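Local coordinates for protein CG1507-PB, isoform B (PDB 5FGO) that binds DNA and RNA and unwinds double-stranded nucleic acid as the full-length protein, of which this chain is the third Pur-alpha repeat, at the interface of chains A and B. Coordinates in Å, arbitrary orientation; residue numbers count along the deposited sequence, not the author numbering. Chains: chain A/B, CG1507-PB, isoform B.

Contact 1 and contact 2 belong to one two-fold symmetric interface between two copies of Pur-alpha repeat III. Their C-alpha centres lie about 12 Å apart. Helix 60-72 of chain A takes part in both. In contact 1 A:Arg62, A:Ile66 and A:Asp69 meet strand 18-22 of chain B. In contact 2 A:Trp60 and A:Phe63, with strand 38-46, meet helix 60-72 of chain B, and A:Ile55 of strand 49-56 gives support from within chain A. Each helix therefore packs against both helix and sheet of the other copy. This intertwined pairing fits PUR domains and probably reflects a dimerisation role of this repeat.

Contact 1: the interface of chains A and B. Residues chain A 62, 66, 69; chain B 18-20.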
loop_
_atom_site.group_PDB
_atom_site.type_symbol
_atom_site.label_atom_id
_atom_site.label_comp_id
_atom_site.label_asym_id
_atom_site.label_seq_id
_atom_site.Cartn_x
_atom_site.Cartn_y
_atom_site.Cartn_z
ATOM N N ARG A 62 -0.999 -6.562 9.858
ATOM C CA ARG A 62 -0.252 -5.413 10.344
ATOM C C ARG A 62 -0.264 -4.269 9.328
ATOM O O ARG A 62 -0.446 -3.112 9.705
ATOM C CB ARG A 62 1.182 -5.817 10.708
ATOM C CG ARG A 62 2.020 -4.688 11.260
ATOM C CD ARG A 62 1.376 -4.019 12.473
ATOM N NE ARG A 62 2.217 -2.943 13.000
ATOM C CZ ARG A 62 1.873 -2.093 13.967
ATOM N NH1 ARG A 62 0.682 -2.156 14.561
ATOM N NH2 ARG A 62 2.730 -1.160 14.336
ATOM N N ILE A 66 -1.909 -0.474 9.914
ATOM C CA ILE A 66 -1.159 0.733 9.728
ATOM C C ILE A 66 -1.878 1.637 8.737
ATOM O O ILE A 66 -2.012 2.849 8.965
ATOM C CB ILE A 66 0.266 0.396 9.284
ATOM C CG1 ILE A 66 1.008 -0.171 10.509
ATOM C CG2 ILE A 66 0.944 1.619 8.717
ATOM C CD1 ILE A 66 2.360 -0.819 10.230
ATOM N N ASP A 69 -4.988 3.121 10.381
ATOM C CA ASP A 69 -4.666 4.188 11.321
ATOM C C ASP A 69 -4.518 5.523 10.587
ATOM O O ASP A 69 -4.899 6.576 11.103
ATOM C CB ASP A 69 -3.385 3.874 12.090
ATOM C CG ASP A 69 -3.558 2.746 13.097
ATOM O OD1 ASP A 69 -4.704 2.411 13.466
ATOM O OD2 ASP A 69 -2.526 2.196 13.528
ATOM N N ARG B 18 5.677 6.021 9.738
ATOM C CA ARG B 18 5.554 4.698 10.340
ATOM C C ARG B 18 6.345 3.614 9.603
ATOM O O ARG B 18 6.797 3.806 8.490
ATOM C CB ARG B 18 4.090 4.332 10.527
ATOM C CG ARG B 18 3.465 5.190 11.641
ATOM C CD ARG B 18 2.097 4.736 11.987
ATOM N NE ARG B 18 2.096 3.494 12.730
ATOM C CZ ARG B 18 0.980 2.894 13.114
ATOM N NH1 ARG B 18 -0.187 3.399 12.726
ATOM N NH2 ARG B 18 1.024 1.762 13.811
ATOM N N HIS B 19 6.619 2.520 10.287
ATOM C CA HIS B 19 7.523 1.519 9.760
ATOM C C HIS B 19 7.077 0.081 10.054
ATOM O O HIS B 19 6.489 -0.193 11.094
ATOM C CB HIS B 19 8.907 1.811 10.331
ATOM C CG HIS B 19 9.838 0.643 10.323
ATOM N ND1 HIS B 19 10.126 -0.076 11.461
ATOM C CD2 HIS B 19 10.552 0.072 9.324
ATOM C CE1 HIS B 19 10.986 -1.033 11.170
ATOM N NE2 HIS B 19 11.250 -0.972 9.877
HETATM N N MSE B 20 7.335 -0.836 9.134
HETATM C CA MSE B 20 7.015 -2.244 9.367
HETATM C C MSE B 20 8.190 -3.096 8.944
HETATM O O MSE B 20 8.920 -2.719 8.048
HETATM C CB MSE B 20 5.754 -2.669 8.602
HETATM C CG MSE B 20 5.344 -4.133 8.823
HETATM SE SE MSE B 20 3.702 -4.625 7.892
HETATM C CE MSE B 20 3.502 -2.869 7.106
HETATM O O HOH W 1 4.794 -2.499 12.163
#
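B:Arg18 reaches from strand 18-22 to A:Asp69 on helix 60-72 and forms a salt bridge. It lies at a helix-to-strand contact between two PUR repeats. The guanidinium NH1 donates to the carboxylate OD2 at 2.8 Å. The bond is straight, 179° at the hydrogen. It enters on the anti lone pair of OD2, away from the other oxygen, and lies in the guanidinium plane. The two flat groups are nearly coplanar, 10° apart. A bend late in the B:Arg18 chain, chi3 73°, turns the guanidinium toward the helix.

The other terminal nitrogen, NH2, comes to 3.4 Å from NH2 of A:Arg62. The two guanidinium planes are turned steeply against each other. The carboxylate of A:Asp69 probably offsets some of the charge gathered here. CG1 of A:Ile66 packs against one face of each guanidinium, toward the rim, and is 4.0 Å from CZ of B:Arg18.

A:Arg62 also bonds through water. Its NE is 2.7 Å from water 1, which lies in the guanidinium plane. The water is 3.1 Å from the backbone O of B:His19. This bridge probably helps to set the rotation of the A:Arg62 head.

B:Met20, a selenomethionine, packs on the aliphatic parts. Its SE lies 3.8 Å from CG of A:Arg62, the two chains running past each other in opposite directions. Its terminal CE lies 3.9 Å from CD1 of A:Ile66.

Contact 2: the interface of chains A and B. Residues chain A 40, 42, 55, 60, 63; chain B 63, 67, 70.
B:Phe67 projects from helix 60-72 of chain B between A:Met40, A:Ile42 and A:Phe63. This is the apolar helix-on-sheet part of the interface between two PUR repeats. A:Met40 and A:Phe63 approach opposite faces of the B:Phe67 ring, and A:Ile42 is at its edge.

The aliphatic contacts come from strand 38-46. A:Met40 is a selenomethionine. Its SE lies to one side of the ring plane at the CZ-CE1 rim, 3.6 Å from CZ of B:Phe67. Its chain bends at chi2 and chi3 (45°), and the methyl CE extends past CZ. CD1 of A:Ile42 lies in the ring plane, 3.9 Å from CE1 of B:Phe67. The same methyl is 4.0 Å from CE2 of B:Phe63, which faces A:Ile42 from the opposite direction.

One ring pair adds to the packing. The side chains of A:Phe63 and B:Phe67 cross at about a right angle, but their ring planes are tilted by only about 26°. Their modelled separation is too short to be taken literally. CD1 of A:Ile55 lies over the rim of the same face of A:Phe63 that B:Phe67 approaches.

A:Trp60 meets B:Tyr70 with the six-membered edge of its indole. CZ3 is 4.0 Å from CB of B:Tyr70.

A hydrogen bond within chain A probably helps to fix the indole. NE1 of A:Trp60 donates to the backbone O of A:Ile55 at 3.0 Å. The oxygen lies in the indole plane, while NE1 sits 52° out of the carbonyl plane.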
loop_
_atom_site.group_PDB
_atom_site.type_symbol
_atom_site.label_atom_id
_atom_site.label_comp_id
_atom_site.label_asym_id
_atom_site.label_seq_id
_atom_site.Cartn_x
_atom_site.Cartn_y
_atom_site.Cartn_z
HETATM N N MSE A 40 0.943 -10.358 -1.961
HETATM C CA MSE A 40 0.082 -9.402 -2.650
HETATM C C MSE A 40 0.980 -8.325 -3.249
HETATM O O MSE A 40 1.760 -7.721 -2.537
HETATM C CB MSE A 40 -0.954 -8.791 -1.688
HETATM C CG MSE A 40 -2.048 -7.944 -2.332
HETATM SE SE MSE A 40 -2.701 -6.417 -1.240
HETATM C CE MSE A 40 -0.948 -5.847 -0.737
ATOM N N ILE A 42 1.220 -4.740 -5.193
ATOM C CA ILE A 42 0.502 -3.536 -5.564
ATOM C C ILE A 42 1.325 -2.695 -6.523
ATOM O O ILE A 42 2.318 -2.099 -6.130
ATOM C CB ILE A 42 0.152 -2.664 -4.329
ATOM C CG1 ILE A 42 -0.574 -3.470 -3.270
ATOM C CG2 ILE A 42 -0.720 -1.485 -4.703
ATOM C CD1 ILE A 42 -0.907 -2.626 -2.018
ATOM N N ILE A 55 3.872 -7.566 -0.829
ATOM C CA ILE A 55 3.654 -7.801 0.581
ATOM C C ILE A 55 3.314 -9.240 0.882
ATOM O O ILE A 55 2.317 -9.773 0.416
ATOM C CB ILE A 55 2.558 -6.906 1.064
ATOM C CG1 ILE A 55 2.933 -5.462 0.736
ATOM C CG2 ILE A 55 2.377 -7.064 2.530
ATOM C CD1 ILE A 55 1.784 -4.527 0.749
ATOM N N TRP A 60 -0.119 -9.076 6.172
ATOM C CA TRP A 60 -1.292 -8.371 5.647
ATOM C C TRP A 60 -2.065 -7.665 6.753
ATOM O O TRP A 60 -2.517 -6.536 6.563
ATOM C CB TRP A 60 -2.232 -9.300 4.880
ATOM C CG TRP A 60 -1.711 -9.790 3.546
ATOM C CD1 TRP A 60 -0.474 -9.555 2.997
ATOM C CD2 TRP A 60 -2.445 -10.542 2.565
ATOM N NE1 TRP A 60 -0.387 -10.153 1.760
ATOM C CE2 TRP A 60 -1.580 -10.763 1.472
ATOM C CE3 TRP A 60 -3.743 -11.072 2.516
ATOM C CZ2 TRP A 60 -1.975 -11.494 0.344
ATOM C CZ3 TRP A 60 -4.130 -11.793 1.394
ATOM C CH2 TRP A 60 -3.254 -11.993 0.324
ATOM N N PHE A 63 -0.075 -4.607 8.046
ATOM C CA PHE A 63 -0.130 -3.635 6.933
ATOM C C PHE A 63 -1.521 -2.961 6.838
ATOM O O PHE A 63 -1.640 -1.748 6.612
ATOM C CB PHE A 63 0.259 -4.305 5.611
ATOM C CG PHE A 63 0.481 -3.334 4.468
ATOM C CD1 PHE A 63 -0.576 -2.866 3.709
ATOM C CD2 PHE A 63 1.761 -2.894 4.145
ATOM C CE1 PHE A 63 -0.367 -1.977 2.658
ATOM C CE2 PHE A 63 1.974 -2.003 3.092
ATOM C CZ PHE A 63 0.908 -1.553 2.346
ATOM N N PHE B 63 -8.754 1.999 -0.916
ATOM C CA PHE B 63 -7.622 1.157 -0.583
ATOM C C PHE B 63 -7.820 0.296 0.666
ATOM O O PHE B 63 -7.621 -0.920 0.662
ATOM C CB PHE B 63 -6.426 2.053 -0.368
ATOM C CG PHE B 63 -5.278 1.743 -1.236
ATOM C CD1 PHE B 63 -5.197 2.286 -2.507
ATOM C CD2 PHE B 63 -4.255 0.935 -0.786
ATOM C CE1 PHE B 63 -4.116 2.019 -3.323
ATOM C CE2 PHE B 63 -3.168 0.666 -1.591
ATOM C CZ PHE B 63 -3.102 1.201 -2.855
ATOM N N PHE B 67 -8.146 -3.834 1.245
ATOM C CA PHE B 67 -7.385 -4.572 2.232
ATOM C C PHE B 67 -8.191 -5.408 3.211
ATOM O O PHE B 67 -7.795 -6.550 3.496
ATOM C CB PHE B 67 -6.445 -3.645 2.972
ATOM C CG PHE B 67 -5.056 -3.810 2.511
ATOM C CD1 PHE B 67 -4.648 -3.243 1.314
ATOM C CD2 PHE B 67 -4.196 -4.658 3.192
ATOM C CE1 PHE B 67 -3.369 -3.437 0.847
ATOM C CE2 PHE B 67 -2.914 -4.867 2.745
ATOM C CZ PHE B 67 -2.498 -4.247 1.570
ATOM N N TYR B 70 -9.163 -8.495 1.457
ATOM C CA TYR B 70 -8.104 -9.482 1.393
ATOM C C TYR B 70 -7.868 -10.111 2.767
ATOM O O TYR B 70 -7.695 -11.324 2.868
ATOM C CB TYR B 70 -6.818 -8.869 0.834
ATOM C CG TYR B 70 -6.826 -8.804 -0.686
ATOM C CD1 TYR B 70 -6.976 -9.955 -1.437
ATOM C CD2 TYR B 70 -6.654 -7.608 -1.358
ATOM C CE1 TYR B 70 -7.003 -9.911 -2.804
ATOM C CE2 TYR B 70 -6.653 -7.560 -2.719
ATOM C CZ TYR B 70 -6.833 -8.718 -3.444
ATOM O OH TYR B 70 -6.861 -8.701 -4.824
#